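Desmoplakin (Homo sapiens, PDB 3R6N) probably links intermediate filaments to desmosomal cell-adhesion complexes, its plakin domain forming a rigid array of spectrin repeats with an inserted SH3 domain. Local coordinates at residues S122-N127 with P273-Y278; A199-F204 with K267-K272; I285-C290 with I334-N339. All blocks are in the same frame, centred on the assembly; numbering follows the deposited sequence.

Contact 1 of 3, residues S122-N127 with P273-Y278; sequences SDKNTN and PRNPDY
The side-chain amide of N275 lies between K124 on one face and S122 and D123 on the other side of its plane. K124 NZ stands above the amide plane almost over CG, 3.6 Å from N275 CG. S122 OG and D123 OD2 lie below that plane, displaced outward. S122 OG is 3.2 Å from N275 OD1, and D123 OD2 is 3.3 Å from N275 ND2. The D123 carboxylate and N275 amide planes differ by 52°, the two side chains crossing at about a right angle. A second flat group, the guanidinium of R274, has S122 N near its plane at one edge, while R274 CB packs 4.1 Å from S122 CB. K124 meets N275 tip to tip, CE coming 3.2 Å from N275 ND2; its CG is anti to the carbonyl carbon (chi1 -59°) and the chain beyond is extended. K124 NZ also reaches D277 OD1 at 3.6 Å, a long salt bridge. Y278 N bonds to N275 O, closing a type I turn that carries D277. The contact joins the loop between helices 68-117 and 130-161 to the segment leading into the SH3 strands. Much of its polar grip is directed to third parties: S122 OG bonds to D120, D123 OD1 forms a salt bridge with K272, and R274 binds the backbone carbonyls of L333 and S330. The chemistry thus implies a close polar seam in which a lysine, a carboxylate and a hydroxyl meet a neutral amide, with probably modest direct attraction between the two segments.

Contact 2 of 3, residues A199-F204 with K267-K272; sequences AAYFQF and KIVQLK
This is a buried apolar contact in which one side of helix 167-225 receives the chain running from helix 234-265 toward the SH3 strands, a junction consistent with an SH3 domain inserted into a spectrin-type helical repeat. The evidence is the chemistry of the meeting surfaces: no hydrogen bond crosses between residues 199-204 and 267-272, yet 365 Å² is buried. Y201 and I268 approach most closely in backbone terms, 5.6 Å between their CA atoms. With its CG anti to the backbone N (chi1 178°), the Y201 ring extends from the helix beside the linker. L271 CD2 sits over one face of this ring, 3.6 Å from its centroid and 16° off the normal, a CH-pi contact; the leucine and tyrosine side chains run antiparallel past one another. V269 O lies at the ring edge, in its plane, 3.4 Å from Y201 CD1. I268 crosses Y201 at about a right angle, its CG2 coming within 3.7 Å of Y201 CD1. Its other branch turns to F204: I268 CG1 lies over the F204 ring, 4.0 Å from the centroid and 24° off the normal, displaced toward the rim. A200 and F202 contribute smaller apolar contacts, to I268 and L271 respectively. Outside partners add to the packing: A342 of helix 340-384 touches both F204 and I268, and F205 packs edge-to-face with Y201. K272, at the margin, sends its amine to D123. Beyond CG1, the end of the I268 side chain passes beside the stem of the phenylalanine, I268 CD1 resting 3.5 Å from F204 CB.

Contact 3 of 3, residues I285-C290 with I334-N339; sequences ILRALC and IIPPPN
R287 runs alongside I334 and P336 where the first and last strands of the SH3 sheet pair, and its side chain can be followed outward from the backbone. CB starts 4.1 Å from I334 CG2 and almost as near the P336 ring. CG is anti to the backbone N (chi1 -176°). The R287 and I334 side chains extend in the same direction from their shared face of the sheet, but CG and CD draw off from I334 CG2 before the guanidinium comes back to it. The chain bends at chi3 (73°). Past that bend CZ and NH2 return over the isoleucine methyl: I334 CG2 lies above one face of the guanidinium, 3.8 Å from R287 NH2 and displaced toward the rim. NH1 approaches the proline instead, 3.3 Å from P336 CB, and the two side chains cross obliquely.

The two backbones pair beneath these side chains. R287 and I334 form an antiparallel hydrogen-bonded pair: R287 N donates to I334 O at 3.0 Å, and I334 N donates to R287 O at 3.1 Å. The second bond is nearly straight, 172° at the hydrogen, with its donor in the carbonyl plane; the first donor is tilted from its plane. I334 O also receives a CA-H contact from L286. That bridge ties strand 285-288 to 333-334, whose chain goes on through P336, P337 and P338 to N339, which caps helix 340-384 by bonding to L341 N. L286 packs side by side with I335, its CD2 3.7 Å from I335 CG1. Farther along, L289 crosses I334 at about a right angle, L289 CD2 ending 3.6 Å from I334 CG2.

The three contacts form a compact cluster where the SH3 domain meets the helices: contact 2 has its centre about 12 Å from those of both contact 1 and contact 3, and contacts 1 and 3 are about 14 Å apart between centres. Contact 2 is nested within the loop closed by contact 1, and the salt bridge from D123 OD1 to K272 NZ, 2.9 Å, joins them directly. Contact 3 follows both along the chain; a probable hydrogen bond from Q270 N to I335 O, 2.9 Å, ties it to contact 2, while P273 CB packs 3.4 Å from I335 CD1 between contacts 1 and 3. None of their segments contributes residues to the two dithiol-derived ligand pockets.

Contact 1 of 3, residues S122-N127 with P273-Y278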
loop_
_atom_site.group_PDB
_atom_site.type_symbol
_atom_site.label_atom_id
_atom_site.label_comp_id
_atom_site.label_asym_id
_atom_site.label_seq_id
_atom_site.Cartn_x
_atom_site.Cartn_y
_atom_site.Cartn_z
ATOM N N SER A 122 4.962 3.092 -9.625
ATOM C CA SER A 122 6.336 3.464 -9.305
ATOM C C SER A 122 6.371 4.779 -8.537
ATOM O O SER A 122 5.335 5.295 -8.111
ATOM C CB SER A 122 7.151 3.629 -10.582
ATOM O OG SER A 122 6.643 4.686 -11.377
ATOM N N ASP A 123 7.574 5.316 -8.361
ATOM C CA ASP A 123 7.752 6.601 -7.697
ATOM C C ASP A 123 7.359 7.781 -8.584
ATOM O O ASP A 123 7.087 8.871 -8.084
ATOM C CB ASP A 123 9.197 6.754 -7.221
ATOM C CG ASP A 123 10.196 6.748 -8.366
ATOM O OD1 ASP A 123 11.154 7.554 -8.329
ATOM O OD2 ASP A 123 10.025 5.939 -9.305
ATOM N N LYS A 124 7.333 7.562 -9.894
ATOM C CA LYS A 124 6.945 8.604 -10.839
ATOM C C LYS A 124 5.478 9.002 -10.680
ATOM O O LYS A 124 5.074 10.081 -11.111
ATOM C CB LYS A 124 7.179 8.142 -12.278
ATOM C CG LYS A 124 8.610 7.755 -12.617
ATOM C CD LYS A 124 8.653 7.076 -13.988
ATOM C CE LYS A 124 10.041 6.555 -14.339
ATOM N NZ LYS A 124 10.011 5.757 -15.604
ATOM N N ASN A 125 4.679 8.125 -10.079
ATOM C CA ASN A 125 3.264 8.416 -9.861
ATOM C C ASN A 125 3.001 8.871 -8.433
ATOM O O ASN A 125 2.914 8.052 -7.518
ATOM C CB ASN A 125 2.399 7.198 -10.193
ATOM C CG ASN A 125 0.914 7.480 -10.039
ATOM O OD1 ASN A 125 0.448 8.582 -10.328
ATOM N ND2 ASN A 125 0.164 6.484 -9.573
ATOM N N THR A 126 2.871 10.182 -8.250
ATOM C CA THR A 126 2.700 10.764 -6.925
ATOM C C THR A 126 1.231 10.964 -6.567
ATOM O O THR A 126 0.898 11.231 -5.409
ATOM C CB THR A 126 3.413 12.129 -6.825
ATOM O OG1 THR A 126 4.355 12.267 -7.898
ATOM C CG2 THR A 126 4.132 12.258 -5.493
ATOM N N ASN A 127 0.358 10.829 -7.561
ATOM C CA ASN A 127 -1.059 11.122 -7.375
ATOM C C ASN A 127 -1.851 10.035 -6.653
ATOM O O ASN A 127 -2.893 9.592 -7.134
ATOM C CB ASN A 127 -1.725 11.465 -8.710
ATOM C CG ASN A 127 -1.483 12.895 -9.123
ATOM O OD1 ASN A 127 -1.054 13.169 -10.244
ATOM N ND2 ASN A 127 -1.761 13.823 -8.214
ATOM N N PRO A 273 12.300 0.167 -8.347
ATOM C CA PRO A 273 12.476 -1.062 -9.130
ATOM C C PRO A 273 11.260 -1.427 -9.982
ATOM O O PRO A 273 11.360 -2.296 -10.846
ATOM C CB PRO A 273 12.717 -2.123 -8.055
ATOM C CG PRO A 273 13.288 -1.365 -6.907
ATOM C CD PRO A 273 12.566 -0.050 -6.915
ATOM N N ARG A 274 10.131 -0.771 -9.755
ATOM C CA ARG A 274 8.942 -1.039 -10.555
ATOM C C ARG A 274 9.125 -0.557 -11.985
ATOM O O ARG A 274 8.460 -1.051 -12.899
ATOM C CB ARG A 274 7.704 -0.397 -9.935
ATOM C CG ARG A 274 7.428 -0.851 -8.525
ATOM C CD ARG A 274 6.022 -0.500 -8.094
ATOM N NE ARG A 274 5.028 -1.316 -8.784
ATOM C CZ ARG A 274 4.665 -2.533 -8.397
ATOM N NH1 ARG A 274 5.212 -3.084 -7.324
ATOM N NH2 ARG A 274 3.753 -3.200 -9.087
ATOM N N ASN A 275 10.024 0.408 -12.169
ATOM C CA ASN A 275 10.348 0.926 -13.495
ATOM C C ASN A 275 11.294 0.013 -14.259
ATOM O O ASN A 275 12.265 -0.492 -13.701
ATOM C CB ASN A 275 10.959 2.319 -13.393
ATOM C CG ASN A 275 9.953 3.364 -12.961
ATOM O OD1 ASN A 275 8.797 3.342 -13.391
ATOM N ND2 ASN A 275 10.387 4.287 -12.103
ATOM N N PRO A 276 11.017 -0.184 -15.552
ATOM C CA PRO A 276 11.744 -1.128 -16.406
ATOM C C PRO A 276 13.212 -0.755 -16.556
ATOM O O PRO A 276 14.035 -1.616 -16.858
ATOM C CB PRO A 276 11.018 -1.012 -17.754
ATOM C CG PRO A 276 9.690 -0.378 -17.441
ATOM C CD PRO A 276 9.947 0.519 -16.280
ATOM N N ASP A 277 13.522 0.517 -16.333
ATOM C CA ASP A 277 14.857 1.056 -16.558
ATOM C C ASP A 277 15.774 1.014 -15.340
ATOM O O ASP A 277 16.996 1.129 -15.480
ATOM C CB ASP A 277 14.761 2.522 -16.984
ATOM C CG ASP A 277 13.928 3.360 -16.023
ATOM O OD1 ASP A 277 12.709 3.458 -16.248
ATOM O OD2 ASP A 277 14.503 3.882 -15.053
ATOM N N TYR A 278 15.196 0.855 -14.153
ATOM C CA TYR A 278 15.956 0.822 -12.897
ATOM C C TYR A 278 16.951 -0.337 -12.891
ATOM O O TYR A 278 16.594 -1.468 -13.203
ATOM C CB TYR A 278 14.995 0.721 -11.702
ATOM C CG TYR A 278 15.643 0.404 -10.371
ATOM C CD1 TYR A 278 16.041 1.418 -9.504
ATOM C CD2 TYR A 278 15.832 -0.915 -9.966
ATOM C CE1 TYR A 278 16.623 1.126 -8.280
ATOM C CE2 TYR A 278 16.411 -1.216 -8.747
ATOM C CZ TYR A 278 16.805 -0.194 -7.908
ATOM O OH TYR A 278 17.381 -0.505 -6.697
#

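Contact 2 of 3, residues A199-F204 with K267-K272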
loop_
_atom_site.group_PDB
_atom_site.type_symbol
_atom_site.label_atom_id
_atom_site.label_comp_id
_atom_site.label_asym_id
_atom_site.label_seq_id
_atom_site.Cartn_x
_atom_site.Cartn_y
_atom_site.Cartn_z
ATOM N N ALA A 199 1.380 5.642 -0.177
ATOM C CA ALA A 199 1.111 6.815 0.637
ATOM C C ALA A 199 2.255 6.982 1.627
ATOM O O ALA A 199 2.913 8.021 1.659
ATOM C CB ALA A 199 -0.211 6.669 1.365
ATOM N N ALA A 200 2.503 5.944 2.418
ATOM C CA ALA A 200 3.587 5.958 3.395
ATOM C C ALA A 200 4.921 6.347 2.758
ATOM O O ALA A 200 5.635 7.212 3.265
ATOM C CB ALA A 200 3.698 4.605 4.085
ATOM N N TYR A 201 5.245 5.702 1.642
ATOM C CA TYR A 201 6.484 5.961 0.918
ATOM C C TYR A 201 6.691 7.452 0.669
ATOM O O TYR A 201 7.786 7.979 0.876
ATOM C CB TYR A 201 6.481 5.201 -0.408
ATOM C CG TYR A 201 7.692 5.427 -1.282
ATOM C CD1 TYR A 201 8.733 4.509 -1.311
ATOM C CD2 TYR A 201 7.788 6.547 -2.097
ATOM C CE1 TYR A 201 9.838 4.707 -2.121
ATOM C CE2 TYR A 201 8.890 6.752 -2.908
ATOM C CZ TYR A 201 9.909 5.830 -2.914
ATOM O OH TYR A 201 11.000 6.030 -3.722
ATOM N N PHE A 202 5.639 8.132 0.230
ATOM C CA PHE A 202 5.743 9.560 -0.047
ATOM C C PHE A 202 5.689 10.398 1.228
ATOM O O PHE A 202 6.371 11.417 1.341
ATOM C CB PHE A 202 4.670 10.013 -1.037
ATOM C CG PHE A 202 4.887 9.513 -2.434
ATOM C CD1 PHE A 202 4.004 8.613 -3.007
ATOM C CD2 PHE A 202 5.977 9.936 -3.173
ATOM C CE1 PHE A 202 4.202 8.152 -4.289
ATOM C CE2 PHE A 202 6.182 9.479 -4.460
ATOM C CZ PHE A 202 5.295 8.586 -5.020
ATOM N N GLN A 203 4.878 9.966 2.187
ATOM C CA GLN A 203 4.773 10.675 3.454
ATOM C C GLN A 203 6.138 10.693 4.123
ATOM O O GLN A 203 6.569 11.712 4.661
ATOM C CB GLN A 203 3.746 9.993 4.364
ATOM C CG GLN A 203 3.170 10.887 5.457
ATOM C CD GLN A 203 4.203 11.323 6.480
ATOM O OE1 GLN A 203 5.104 10.562 6.838
ATOM N NE2 GLN A 203 4.080 12.559 6.955
ATOM N N PHE A 204 6.821 9.556 4.074
ATOM C CA PHE A 204 8.093 9.388 4.766
ATOM C C PHE A 204 9.183 10.308 4.238
ATOM O O PHE A 204 9.845 10.999 5.009
ATOM C CB PHE A 204 8.556 7.934 4.683
ATOM C CG PHE A 204 9.958 7.717 5.169
ATOM C CD1 PHE A 204 10.220 7.555 6.519
ATOM C CD2 PHE A 204 11.014 7.664 4.274
ATOM C CE1 PHE A 204 11.511 7.349 6.969
ATOM C CE2 PHE A 204 12.306 7.457 4.717
ATOM C CZ PHE A 204 12.556 7.300 6.068
ATOM N N LYS A 267 9.908 0.141 7.459
ATOM C CA LYS A 267 8.664 -0.354 6.881
ATOM C C LYS A 267 8.375 0.214 5.493
ATOM O O LYS A 267 7.446 -0.223 4.819
ATOM C CB LYS A 267 7.489 -0.057 7.815
ATOM C CG LYS A 267 7.567 -0.777 9.149
ATOM C CD LYS A 267 6.288 -0.591 9.938
ATOM C CE LYS A 267 5.912 0.882 10.030
ATOM N NZ LYS A 267 4.659 1.097 10.811
ATOM N N ILE A 268 9.172 1.184 5.068
ATOM C CA ILE A 268 8.958 1.816 3.771
ATOM C C ILE A 268 9.263 0.873 2.615
ATOM O O ILE A 268 10.333 0.271 2.547
ATOM C CB ILE A 268 9.777 3.104 3.616
ATOM C CG1 ILE A 268 9.325 4.138 4.648
ATOM C CG2 ILE A 268 9.615 3.662 2.211
ATOM C CD1 ILE A 268 7.852 4.469 4.575
ATOM N N VAL A 269 8.306 0.767 1.703
ATOM C CA VAL A 269 8.379 -0.155 0.581
ATOM C C VAL A 269 9.322 0.374 -0.507
ATOM O O VAL A 269 9.844 1.482 -0.390
ATOM C CB VAL A 269 6.964 -0.373 0.003
ATOM C CG1 VAL A 269 6.672 0.647 -1.086
ATOM C CG2 VAL A 269 6.798 -1.795 -0.501
ATOM N N GLN A 270 9.545 -0.416 -1.557
ATOM C CA GLN A 270 10.388 0.011 -2.672
ATOM C C GLN A 270 9.583 0.259 -3.940
ATOM O O GLN A 270 8.794 -0.585 -4.360
ATOM C CB GLN A 270 11.472 -1.022 -2.958
ATOM C CG GLN A 270 12.546 -1.091 -1.901
ATOM C CD GLN A 270 13.821 -1.728 -2.412
ATOM O OE1 GLN A 270 14.298 -1.402 -3.500
ATOM N NE2 GLN A 270 14.384 -2.641 -1.626
ATOM N N LEU A 271 9.801 1.413 -4.561
ATOM C CA LEU A 271 9.052 1.801 -5.753
ATOM C C LEU A 271 9.895 1.884 -7.028
ATOM O O LEU A 271 9.434 1.510 -8.102
ATOM C CB LEU A 271 8.333 3.132 -5.518
ATOM C CG LEU A 271 6.881 3.072 -5.041
ATOM C CD1 LEU A 271 6.686 1.976 -4.019
ATOM C CD2 LEU A 271 6.438 4.418 -4.483
ATOM N N LYS A 272 11.122 2.381 -6.919
ATOM C CA LYS A 272 11.942 2.585 -8.111
ATOM C C LYS A 272 12.089 1.332 -8.977
ATOM O O LYS A 272 12.013 1.414 -10.203
ATOM C CB LYS A 272 13.313 3.153 -7.746
ATOM C CG LYS A 272 13.254 4.565 -7.201
ATOM C CD LYS A 272 14.640 5.123 -6.960
ATOM C CE LYS A 272 14.568 6.512 -6.357
ATOM N NZ LYS A 272 13.879 7.466 -7.272
#

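Contact 3 of 3, residues I285-C290 with I334-N339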
loop_
_atom_site.group_PDB
_atom_site.type_symbol
_atom_site.label_atom_id
_atom_site.label_comp_id
_atom_site.label_asym_id
_atom_site.label_seq_id
_atom_site.Cartn_x
_atom_site.Cartn_y
_atom_site.Cartn_z
ATOM N N ILE A 285 13.676 -8.526 -4.517
ATOM C CA ILE A 285 12.763 -9.430 -3.830
ATOM C C ILE A 285 11.329 -8.908 -3.867
ATOM O O ILE A 285 11.065 -7.769 -3.482
ATOM C CB ILE A 285 13.161 -9.612 -2.352
ATOM C CG1 ILE A 285 14.664 -9.873 -2.220
ATOM C CG2 ILE A 285 12.338 -10.719 -1.710
ATOM C CD1 ILE A 285 15.179 -10.962 -3.119
ATOM N N LEU A 286 10.403 -9.744 -4.321
ATOM C CA LEU A 286 8.999 -9.364 -4.392
ATOM C C LEU A 286 8.166 -10.147 -3.377
ATOM O O LEU A 286 8.610 -11.165 -2.848
ATOM C CB LEU A 286 8.455 -9.616 -5.802
ATOM C CG LEU A 286 9.271 -9.052 -6.967
ATOM C CD1 LEU A 286 8.704 -9.521 -8.291
ATOM C CD2 LEU A 286 9.317 -7.535 -6.905
ATOM N N ARG A 287 6.961 -9.660 -3.101
ATOM C CA ARG A 287 5.992 -10.416 -2.320
ATOM C C ARG A 287 4.656 -10.408 -3.049
ATOM O O ARG A 287 4.246 -9.384 -3.596
ATOM C CB ARG A 287 5.830 -9.847 -0.908
ATOM C CG ARG A 287 4.901 -10.678 -0.032
ATOM C CD ARG A 287 4.732 -10.110 1.374
ATOM N NE ARG A 287 3.914 -8.900 1.401
ATOM C CZ ARG A 287 4.356 -7.707 1.792
ATOM N NH1 ARG A 287 5.616 -7.563 2.199
ATOM N NH2 ARG A 287 3.543 -6.655 1.781
ATOM N N ALA A 288 3.986 -11.555 -3.071
ATOM C CA ALA A 288 2.694 -11.655 -3.740
ATOM C C ALA A 288 1.598 -11.041 -2.879
ATOM O O ALA A 288 1.478 -11.354 -1.696
ATOM C CB ALA A 288 2.376 -13.099 -4.072
ATOM N N LEU A 289 0.813 -10.150 -3.474
ATOM C CA LEU A 289 -0.245 -9.463 -2.746
ATOM C C LEU A 289 -1.520 -10.300 -2.730
ATOM O O LEU A 289 -2.394 -10.103 -1.885
ATOM C CB LEU A 289 -0.520 -8.089 -3.364
ATOM C CG LEU A 289 0.602 -7.043 -3.329
ATOM C CD1 LEU A 289 0.159 -5.715 -3.951
ATOM C CD2 LEU A 289 1.099 -6.831 -1.907
ATOM N N CYS A 290 -1.609 -11.242 -3.664
ATOM C CA CYS A 290 -2.793 -12.076 -3.819
ATOM C C CYS A 290 -2.463 -13.324 -4.628
ATOM O O CYS A 290 -1.484 -13.347 -5.369
ATOM C CB CYS A 290 -3.863 -11.293 -4.556
ATOM S SG CYS A 290 -3.328 -10.854 -6.213
ATOM N N ILE A 334 4.344 -6.624 -4.935
ATOM C CA ILE A 334 4.925 -5.457 -4.285
ATOM C C ILE A 334 6.403 -5.718 -4.010
ATOM O O ILE A 334 6.866 -6.854 -4.123
ATOM C CB ILE A 334 4.185 -5.121 -2.972
ATOM C CG1 ILE A 334 4.429 -3.666 -2.568
ATOM C CG2 ILE A 334 4.588 -6.080 -1.859
ATOM C CD1 ILE A 334 3.369 -3.117 -1.649
ATOM N N ILE A 335 7.145 -4.669 -3.665
ATOM C CA ILE A 335 8.565 -4.813 -3.353
ATOM C C ILE A 335 8.824 -4.406 -1.906
ATOM O O ILE A 335 9.119 -3.247 -1.621
ATOM C CB ILE A 335 9.448 -3.971 -4.299
ATOM C CG1 ILE A 335 8.956 -4.092 -5.745
ATOM C CG2 ILE A 335 10.906 -4.387 -4.180
ATOM C CD1 ILE A 335 9.816 -3.363 -6.757
ATOM N N PRO A 336 8.727 -5.367 -0.985
ATOM C CA PRO A 336 8.771 -5.083 0.451
ATOM C C PRO A 336 10.127 -4.538 0.902
ATOM O O PRO A 336 11.124 -4.702 0.189
ATOM C CB PRO A 336 8.522 -6.457 1.072
ATOM C CG PRO A 336 9.075 -7.401 0.074
ATOM C CD PRO A 336 8.726 -6.814 -1.255
ATOM N N PRO A 337 10.161 -3.885 2.076
ATOM C CA PRO A 337 11.400 -3.397 2.689
ATOM C C PRO A 337 12.360 -4.550 2.940
ATOM O O PRO A 337 11.958 -5.703 2.789
ATOM C CB PRO A 337 10.919 -2.784 4.013
ATOM C CG PRO A 337 9.568 -3.342 4.238
ATOM C CD PRO A 337 8.983 -3.533 2.883
ATOM N N PRO A 338 13.610 -4.250 3.326
ATOM C CA PRO A 338 14.101 -2.898 3.615
ATOM C C PRO A 338 14.452 -2.091 2.366
ATOM O O PRO A 338 15.088 -2.609 1.446
ATOM C CB PRO A 338 15.358 -3.167 4.436
ATOM C CG PRO A 338 15.873 -4.440 3.880
ATOM C CD PRO A 338 14.660 -5.263 3.529
ATOM N N ASN A 339 14.027 -0.831 2.344
ATOM C CA ASN A 339 14.407 0.091 1.283
ATOM C C ASN A 339 15.663 0.853 1.678
ATOM O O ASN A 339 15.617 1.722 2.546
ATOM C CB ASN A 339 13.262 1.059 0.978
ATOM C CG ASN A 339 13.679 2.182 0.043
ATOM O OD1 ASN A 339 14.812 2.218 -0.443
ATOM N ND2 ASN A 339 12.759 3.103 -0.220
#